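Local coordinates for protein TetR-family transcriptional regulator (Streptomyces coelicolor, PDB 2G7L) that probably acts as a dimeric transcriptional regulator of the TetR family, binding DNA through an N-terminal helix-turn-helix domain and sensing a ligand, not identified here, through its C-terminal domain, at residues V128-V131 / L132-A136; A117-G121 / E122-R126; T27-A30 / L31-E35. One frame throughout, in Å; residues are numbered along the deposited sequence.

Contact 1: V128-V131 / L132-A136; sequences VERV and LELLA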
loop_
_atom_site.group_PDB
_atom_site.type_symbol
_atom_site.label_atom_id
_atom_site.label_comp_id
_atom_site.label_asym_id
_atom_site.label_seq_id
_atom_site.Cartn_x
_atom_site.Cartn_y
_atom_site.Cartn_z
ATOM N N VAL A 128 4.242 -15.856 -7.404
ATOM C CA VAL A 128 2.814 -16.077 -7.265
ATOM C C VAL A 128 2.397 -17.546 -7.309
ATOM O O VAL A 128 1.578 -17.962 -6.489
ATOM C CB VAL A 128 1.795 -15.028 -7.988
ATOM C CG1 VAL A 128 2.434 -13.732 -8.536
ATOM C CG2 VAL A 128 0.579 -15.643 -8.771
ATOM N N GLU A 129 3.002 -18.327 -8.229
ATOM C CA GLU A 129 2.691 -19.763 -8.376
ATOM C C GLU A 129 2.918 -20.463 -7.023
ATOM O O GLU A 129 2.110 -21.208 -6.565
ATOM C CB GLU A 129 3.609 -20.371 -9.494
ATOM C CG GLU A 129 3.626 -21.879 -9.517
ATOM C CD GLU A 129 2.368 -22.406 -10.105
ATOM O OE1 GLU A 129 1.648 -21.563 -10.694
ATOM O OE2 GLU A 129 2.079 -23.651 -9.963
ATOM N N ARG A 130 4.041 -20.189 -6.399
ATOM C CA ARG A 130 4.428 -20.776 -5.170
ATOM C C ARG A 130 3.549 -20.342 -3.966
ATOM O O ARG A 130 3.301 -21.118 -3.050
ATOM C CB ARG A 130 5.857 -20.322 -4.896
ATOM C CG ARG A 130 6.465 -20.861 -3.569
ATOM C CD ARG A 130 6.501 -22.445 -3.573
ATOM N NE ARG A 130 7.225 -22.933 -2.395
ATOM C CZ ARG A 130 7.079 -24.157 -1.875
ATOM N NH1 ARG A 130 6.204 -25.033 -2.410
ATOM N NH2 ARG A 130 7.780 -24.461 -0.792
ATOM N N VAL A 131 3.137 -19.080 -3.926
ATOM C CA VAL A 131 2.359 -18.583 -2.788
ATOM C C VAL A 131 1.050 -19.248 -2.913
ATOM O O VAL A 131 0.488 -19.682 -1.928
ATOM C CB VAL A 131 2.200 -17.058 -2.860
ATOM C CG1 VAL A 131 1.085 -16.595 -1.886
ATOM C CG2 VAL A 131 3.450 -16.450 -2.462
ATOM N N LEU A 132 0.577 -19.379 -4.156
ATOM C CA LEU A 132 -0.707 -19.978 -4.403
ATOM C C LEU A 132 -0.734 -21.485 -4.002
ATOM O O LEU A 132 -1.717 -21.984 -3.396
ATOM C CB LEU A 132 -1.021 -19.871 -5.880
ATOM C CG LEU A 132 -1.687 -18.675 -6.515
ATOM C CD1 LEU A 132 -1.635 -18.779 -8.064
ATOM C CD2 LEU A 132 -3.110 -18.617 -6.111
ATOM N N GLU A 133 0.355 -22.176 -4.352
ATOM C CA GLU A 133 0.544 -23.601 -4.060
ATOM C C GLU A 133 0.432 -23.868 -2.564
ATOM O O GLU A 133 -0.274 -24.763 -2.125
ATOM C CB GLU A 133 1.977 -23.970 -4.499
ATOM C CG GLU A 133 2.236 -25.439 -4.779
ATOM C CD GLU A 133 3.750 -25.734 -4.877
ATOM O OE1 GLU A 133 4.170 -26.746 -4.262
ATOM O OE2 GLU A 133 4.532 -24.941 -5.496
ATOM N N LEU A 134 1.223 -23.125 -1.808
ATOM C CA LEU A 134 1.256 -23.218 -0.355
ATOM C C LEU A 134 -0.103 -22.838 0.260
ATOM O O LEU A 134 -0.688 -23.575 1.062
ATOM C CB LEU A 134 2.355 -22.306 0.173
ATOM C CG LEU A 134 3.782 -22.771 -0.088
ATOM C CD1 LEU A 134 4.803 -21.810 0.483
ATOM C CD2 LEU A 134 4.067 -24.158 0.562
ATOM N N LEU A 135 -0.619 -21.676 -0.113
ATOM C CA LEU A 135 -1.879 -21.263 0.479
ATOM C C LEU A 135 -2.975 -22.279 0.240
ATOM O O LEU A 135 -3.861 -22.483 1.068
ATOM C CB LEU A 135 -2.306 -19.845 -0.012
ATOM C CG LEU A 135 -3.512 -19.239 0.742
ATOM C CD1 LEU A 135 -3.335 -19.180 2.329
ATOM C CD2 LEU A 135 -3.924 -17.899 0.147
ATOM N N ALA A 136 -2.961 -22.881 -0.935
ATOM C CA ALA A 136 -4.001 -23.854 -1.349
ATOM C C ALA A 136 -4.081 -25.132 -0.409
ATOM O O ALA A 136 -5.154 -25.741 -0.289
ATOM C CB ALA A 136 -3.755 -24.282 -2.823
#
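Glu133 OE1 is gripped by two arginines, one before it and one after it in the sequence: Arg130 NH1 reaches it in a salt bridge of 3.2 Å between NH1 and OE1, and Arg137, one turn further on, forms a second one. Because Arg130 CG is anti to the backbone N (chi1 180°) and the chain then bends at chi2, the guanidinium swings forward along the helix. The carboxylate meets it at an edge, the two planes 55° apart. Over one guanidinium face sits Leu134, whose CD2 is 3.8 Å from Arg130 NH1, so a long, flat cation suits this position: it pairs with the acid through its rim and gives apolar packing through its face. Arg130 NH2 also has a weak hydrogen bond to Gln92. Glu129 faces the second subunit instead, where its carboxylate accepts the backbone N-H groups of Ala193 and Ile194.

Apart from the salt bridge, Val128 CG2 and Leu132 CD1 lie alongside each other at 3.9 Å, and both residues pack on Ile194 of the second subunit. Leu134 rests on helix 89-106, Leu132 and Leu135 on helix 142-161, and Val131 on both. Backbone bonds bind the turns, among them Leu132 N to Val128 O at 2.9 Å. The arrangement is that of an amphipathic alpha-helix with an i to i+3 salt bridge, set in the all-helical C-terminal domain of a TetR-family dimer.

Contact 2: A117-G121 / E122-R126; sequences ARPSG and ENYLR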
loop_
_atom_site.group_PDB
_atom_site.type_symbol
_atom_site.label_atom_id
_atom_site.label_comp_id
_atom_site.label_asym_id
_atom_site.label_seq_id
_atom_site.Cartn_x
_atom_site.Cartn_y
_atom_site.Cartn_z
ATOM N N ALA A 117 2.189 -0.349 -10.451
ATOM C CA ALA A 117 2.194 -1.458 -11.454
ATOM C C ALA A 117 2.968 -2.621 -10.883
ATOM O O ALA A 117 4.103 -2.461 -10.487
ATOM C CB ALA A 117 2.753 -1.010 -12.810
ATOM N N ARG A 118 2.291 -3.774 -10.754
ATOM C CA ARG A 118 2.921 -4.955 -10.218
ATOM C C ARG A 118 3.871 -5.523 -11.271
ATOM O O ARG A 118 3.560 -5.446 -12.462
ATOM C CB ARG A 118 1.875 -6.037 -9.895
ATOM C CG ARG A 118 1.144 -5.818 -8.581
ATOM C CD ARG A 118 0.229 -6.951 -8.308
ATOM N NE ARG A 118 -0.883 -6.937 -9.213
ATOM C CZ ARG A 118 -1.786 -7.915 -9.309
ATOM N NH1 ARG A 118 -1.684 -9.003 -8.546
ATOM N NH2 ARG A 118 -2.773 -7.806 -10.195
ATOM N N PRO A 119 4.959 -6.190 -10.818
ATOM C CA PRO A 119 5.779 -6.974 -11.718
ATOM C C PRO A 119 4.956 -7.974 -12.531
ATOM O O PRO A 119 3.819 -8.344 -12.153
ATOM C CB PRO A 119 6.737 -7.698 -10.775
ATOM C CG PRO A 119 6.892 -6.751 -9.656
ATOM C CD PRO A 119 5.472 -6.266 -9.442
ATOM N N SER A 120 5.532 -8.393 -13.661
ATOM C CA SER A 120 4.880 -9.318 -14.545
ATOM C C SER A 120 5.912 -10.263 -15.184
ATOM O O SER A 120 5.613 -10.919 -16.156
ATOM C CB SER A 120 4.106 -8.562 -15.621
ATOM O OG SER A 120 4.986 -7.787 -16.436
ATOM N N GLY A 121 7.117 -10.355 -14.647
ATOM C CA GLY A 121 8.093 -11.185 -15.322
ATOM C C GLY A 121 8.111 -12.567 -14.741
ATOM O O GLY A 121 7.260 -12.915 -13.909
ATOM N N GLU A 122 9.108 -13.362 -15.136
ATOM C CA GLU A 122 9.136 -14.768 -14.723
ATOM C C GLU A 122 9.250 -15.012 -13.223
ATOM O O GLU A 122 8.655 -15.963 -12.696
ATOM C CB GLU A 122 10.225 -15.598 -15.459
ATOM C CG GLU A 122 9.937 -17.131 -15.361
ATOM C CD GLU A 122 8.412 -17.486 -15.466
ATOM O OE1 GLU A 122 7.825 -17.339 -16.573
ATOM O OE2 GLU A 122 7.805 -17.926 -14.445
ATOM N N ASN A 123 10.040 -14.184 -12.559
ATOM C CA ASN A 123 10.302 -14.350 -11.153
ATOM C C ASN A 123 9.042 -14.061 -10.299
ATOM O O ASN A 123 8.841 -14.686 -9.246
ATOM C CB ASN A 123 11.453 -13.457 -10.736
ATOM C CG ASN A 123 12.817 -13.914 -11.344
ATOM O OD1 ASN A 123 13.094 -15.107 -11.411
ATOM N ND2 ASN A 123 13.672 -12.959 -11.710
ATOM N N TYR A 124 8.202 -13.136 -10.774
ATOM C CA TYR A 124 7.013 -12.719 -10.045
ATOM C C TYR A 124 5.973 -13.783 -10.270
ATOM O O TYR A 124 5.336 -14.227 -9.312
ATOM C CB TYR A 124 6.473 -11.334 -10.479
ATOM C CG TYR A 124 5.349 -10.799 -9.556
ATOM C CD1 TYR A 124 5.638 -10.352 -8.273
ATOM C CD2 TYR A 124 4.038 -10.744 -9.971
ATOM C CE1 TYR A 124 4.619 -9.846 -7.403
ATOM C CE2 TYR A 124 3.005 -10.236 -9.116
ATOM C CZ TYR A 124 3.324 -9.799 -7.827
ATOM O OH TYR A 124 2.351 -9.279 -6.934
ATOM N N LEU A 125 5.795 -14.196 -11.522
ATOM C CA LEU A 125 4.941 -15.346 -11.822
ATOM C C LEU A 125 5.340 -16.619 -11.029
ATOM O O LEU A 125 4.470 -17.400 -10.655
ATOM C CB LEU A 125 4.934 -15.620 -13.344
ATOM C CG LEU A 125 3.729 -15.030 -14.089
ATOM C CD1 LEU A 125 3.590 -13.530 -13.794
ATOM C CD2 LEU A 125 3.929 -15.286 -15.576
ATOM N N ARG A 126 6.634 -16.809 -10.773
ATOM C CA ARG A 126 7.093 -17.903 -9.927
ATOM C C ARG A 126 6.794 -17.726 -8.435
ATOM O O ARG A 126 6.447 -18.699 -7.739
ATOM C CB ARG A 126 8.601 -18.184 -10.107
ATOM C CG ARG A 126 8.905 -19.059 -11.388
ATOM C CD ARG A 126 10.415 -19.378 -11.490
ATOM N NE ARG A 126 11.233 -18.398 -10.764
ATOM C CZ ARG A 126 11.981 -18.654 -9.682
ATOM N NH1 ARG A 126 12.032 -19.897 -9.180
ATOM N NH2 ARG A 126 12.676 -17.652 -9.098
#
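Gly121 O accepts two backbone N-H groups at the start of helix 122-136: a straight bond from Leu125 N, 3.1 Å from Gly121 O, and a weak one from Tyr124 N to the same oxygen at 3.3 Å. Tyr124 N is shared, for it also donates to Asp72 OD2, and of its two bonds the one to Gly121 O is the weak one. Gly121 holds the N-cap position of this helix, and Asp72 OD2 weakly accepts Gly121 N as well. An acid suits that place, since its charge would probably be stabilised by the positive end of the helix dipole.

Outward from the cap, Tyr124 turns back over the incoming loop, its CG anti to the backbone N (chi1 -171°). Pro119 lies across one face of the phenol, a CH-pi contact in which CD stands 4.3 Å from the ring centroid and 12° off the normal, while Pro119 CB comes within 3.6 Å of Tyr124 CG. A rigid, apolar pyrrolidine suits such a face. Pro119 O, near the ring at CD2, is hydrogen-bonded by Thr179 of the second subunit. Leu125 leans its CD1 toward Gly121 O and packs on His191 of that subunit. At the far end of the phenol, Tyr124 OH touches the aliphatic part of Arg118, 3.4 Å from its CD.

Contact 3: T27-A30 / L31-E35; sequences TAVA and LMRAE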
loop_
_atom_site.group_PDB
_atom_site.type_symbol
_atom_site.label_atom_id
_atom_site.label_comp_id
_atom_site.label_asym_id
_atom_site.label_seq_id
_atom_site.Cartn_x
_atom_site.Cartn_y
_atom_site.Cartn_z
ATOM N N THR A 27 20.319 -3.358 -18.030
ATOM C CA THR A 27 20.931 -2.015 -17.950
ATOM C C THR A 27 20.353 -1.170 -16.787
ATOM O O THR A 27 21.109 -0.561 -16.005
ATOM C CB THR A 27 20.738 -1.251 -19.293
ATOM O OG1 THR A 27 21.280 -2.035 -20.355
ATOM C CG2 THR A 27 21.476 0.061 -19.298
ATOM N N ALA A 28 19.010 -1.141 -16.685
ATOM C CA ALA A 28 18.325 -0.505 -15.540
ATOM C C ALA A 28 18.864 -1.041 -14.230
ATOM O O ALA A 28 19.096 -0.271 -13.324
ATOM C CB ALA A 28 16.817 -0.716 -15.614
ATOM N N VAL A 29 19.060 -2.362 -14.137
ATOM C CA VAL A 29 19.519 -2.978 -12.911
ATOM C C VAL A 29 20.908 -2.480 -12.575
ATOM O O VAL A 29 21.189 -2.114 -11.414
ATOM C CB VAL A 29 19.531 -4.530 -12.998
ATOM C CG1 VAL A 29 20.242 -5.141 -11.751
ATOM C CG2 VAL A 29 18.091 -5.115 -13.081
ATOM N N ALA A 30 21.804 -2.515 -13.576
ATOM C CA ALA A 30 23.178 -2.049 -13.416
ATOM C C ALA A 30 23.205 -0.576 -13.066
ATOM O O ALA A 30 23.923 -0.195 -12.177
ATOM C CB ALA A 30 24.027 -2.332 -14.746
ATOM N N LEU A 31 22.418 0.241 -13.760
ATOM C CA LEU A 31 22.283 1.675 -13.403
ATOM C C LEU A 31 21.862 1.935 -11.925
ATOM O O LEU A 31 22.432 2.825 -11.264
ATOM C CB LEU A 31 21.313 2.353 -14.346
ATOM C CG LEU A 31 21.335 3.860 -14.388
ATOM C CD1 LEU A 31 22.767 4.382 -14.576
ATOM C CD2 LEU A 31 20.440 4.233 -15.547
HETATM N N MSE A 32 20.926 1.126 -11.396
HETATM C CA MSE A 32 20.490 1.255 -10.006
HETATM C C MSE A 32 21.604 0.963 -8.984
HETATM O O MSE A 32 21.801 1.720 -8.055
HETATM C CB MSE A 32 19.297 0.347 -9.726
HETATM C CG MSE A 32 19.108 0.054 -8.207
HETATM SE SE MSE A 32 17.712 -1.206 -7.965
HETATM C CE MSE A 32 18.998 -2.646 -7.503
ATOM N N ARG A 33 22.266 -0.172 -9.135
ATOM C CA ARG A 33 23.403 -0.564 -8.310
ATOM C C ARG A 33 24.581 0.443 -8.303
ATOM O O ARG A 33 25.280 0.579 -7.304
ATOM C CB ARG A 33 23.933 -1.894 -8.843
ATOM C CG ARG A 33 22.877 -2.912 -9.049
ATOM C CD ARG A 33 23.013 -3.925 -8.003
ATOM N NE ARG A 33 22.250 -5.134 -8.271
ATOM C CZ ARG A 33 21.361 -5.658 -7.426
ATOM N NH1 ARG A 33 21.088 -5.042 -6.239
ATOM N NH2 ARG A 33 20.745 -6.804 -7.764
ATOM N N ALA A 34 24.790 1.110 -9.434
ATOM C CA ALA A 34 25.894 2.001 -9.622
ATOM C C ALA A 34 25.543 3.404 -9.162
ATOM O O ALA A 34 26.393 4.162 -8.676
ATOM C CB ALA A 34 26.298 2.010 -11.131
ATOM N N GLU A 35 24.288 3.763 -9.301
ATOM C CA GLU A 35 23.922 5.176 -9.171
ATOM C C GLU A 35 22.703 5.477 -8.277
ATOM O O GLU A 35 22.403 6.655 -8.025
ATOM C CB GLU A 35 23.761 5.800 -10.572
ATOM C CG GLU A 35 25.072 5.854 -11.407
ATOM C CD GLU A 35 24.995 6.891 -12.498
ATOM O OE1 GLU A 35 24.962 8.087 -12.152
ATOM O OE2 GLU A 35 24.938 6.529 -13.699
#
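Leu31 N donates to Thr27 O at 2.7 Å, a straight bond (172°) and the shortest of the four i to i+4 backbone bonds that join these two turns of helix 21-35. It belongs to the tightly packed side. Leu31, its CG anti to the backbone N (chi1 -164°), packs on Leu45 and Arg44 of helix 42-48 and on Val40, while its CB rests 3.4 Å from Thr27 O. Thr27 suits the margin of that face: its side chain touches Leu45 and Glu48 of helix 42-48, and its OG1 is hydrogen-bonded to Trp23 O, one turn back in the same helix. Ala28, with only a methyl, lets Val40 of a loop and Val70 of helix 63-74 come close. Met32, here selenomethionine, is long and flexible enough to reach Leu74 and His107.

The other side is more exposed. Ala30, Arg33 and Ala34 face solvent there, which their small or charged side chains fit; Thr27, Ala30 and Arg33 touch a crystal neighbour, so the deposited pose of the arginine may partly reflect the lattice. The one close approach on this side is Arg33 CG to Val29 O, 3.0 Å. Arg33 runs alongside Val29, pointing the same way, with NE 4.0 Å from Val29 CG1, a van der Waals contact with no polar bond between the two side chains. Arg33 also touches Leu74. Near the end of the helix the bonds slacken: Ala34 N reaches Ala30 O at 3.2 Å with an angle of 140°, and Glu35 N makes weak bonds to Leu31 O and Met32 O.

Glu35 is paired with Arg44 of helix 42-48. Across this contact no side chain bonds to another, so the chemistry implies that backbone bonds hold the two turns together, while the apolar face seats helix 21-35 in the presumed DNA-binding domain.

How the contacts relate
From the N terminus the chain first meets contact 3, on helix 21-35 of the presumed DNA-binding region, then contact 2, where the loop after helix 108-116 enters helix 122-136, and last contact 1, further along that helix. Each joins adjoining segments of one continuous stretch, so none closes a long loop, and the three run in series without nesting or crossing. Contacts 1 and 2 share helix 122-136, their centres about 14 Å apart, and both touch the second subunit. Contact 3 stands apart, its centre about 19 Å from that of contact 2 and about 31 Å from that of contact 1. Helix 63-74 links the two regions, packing on both contact 3 and contact 2.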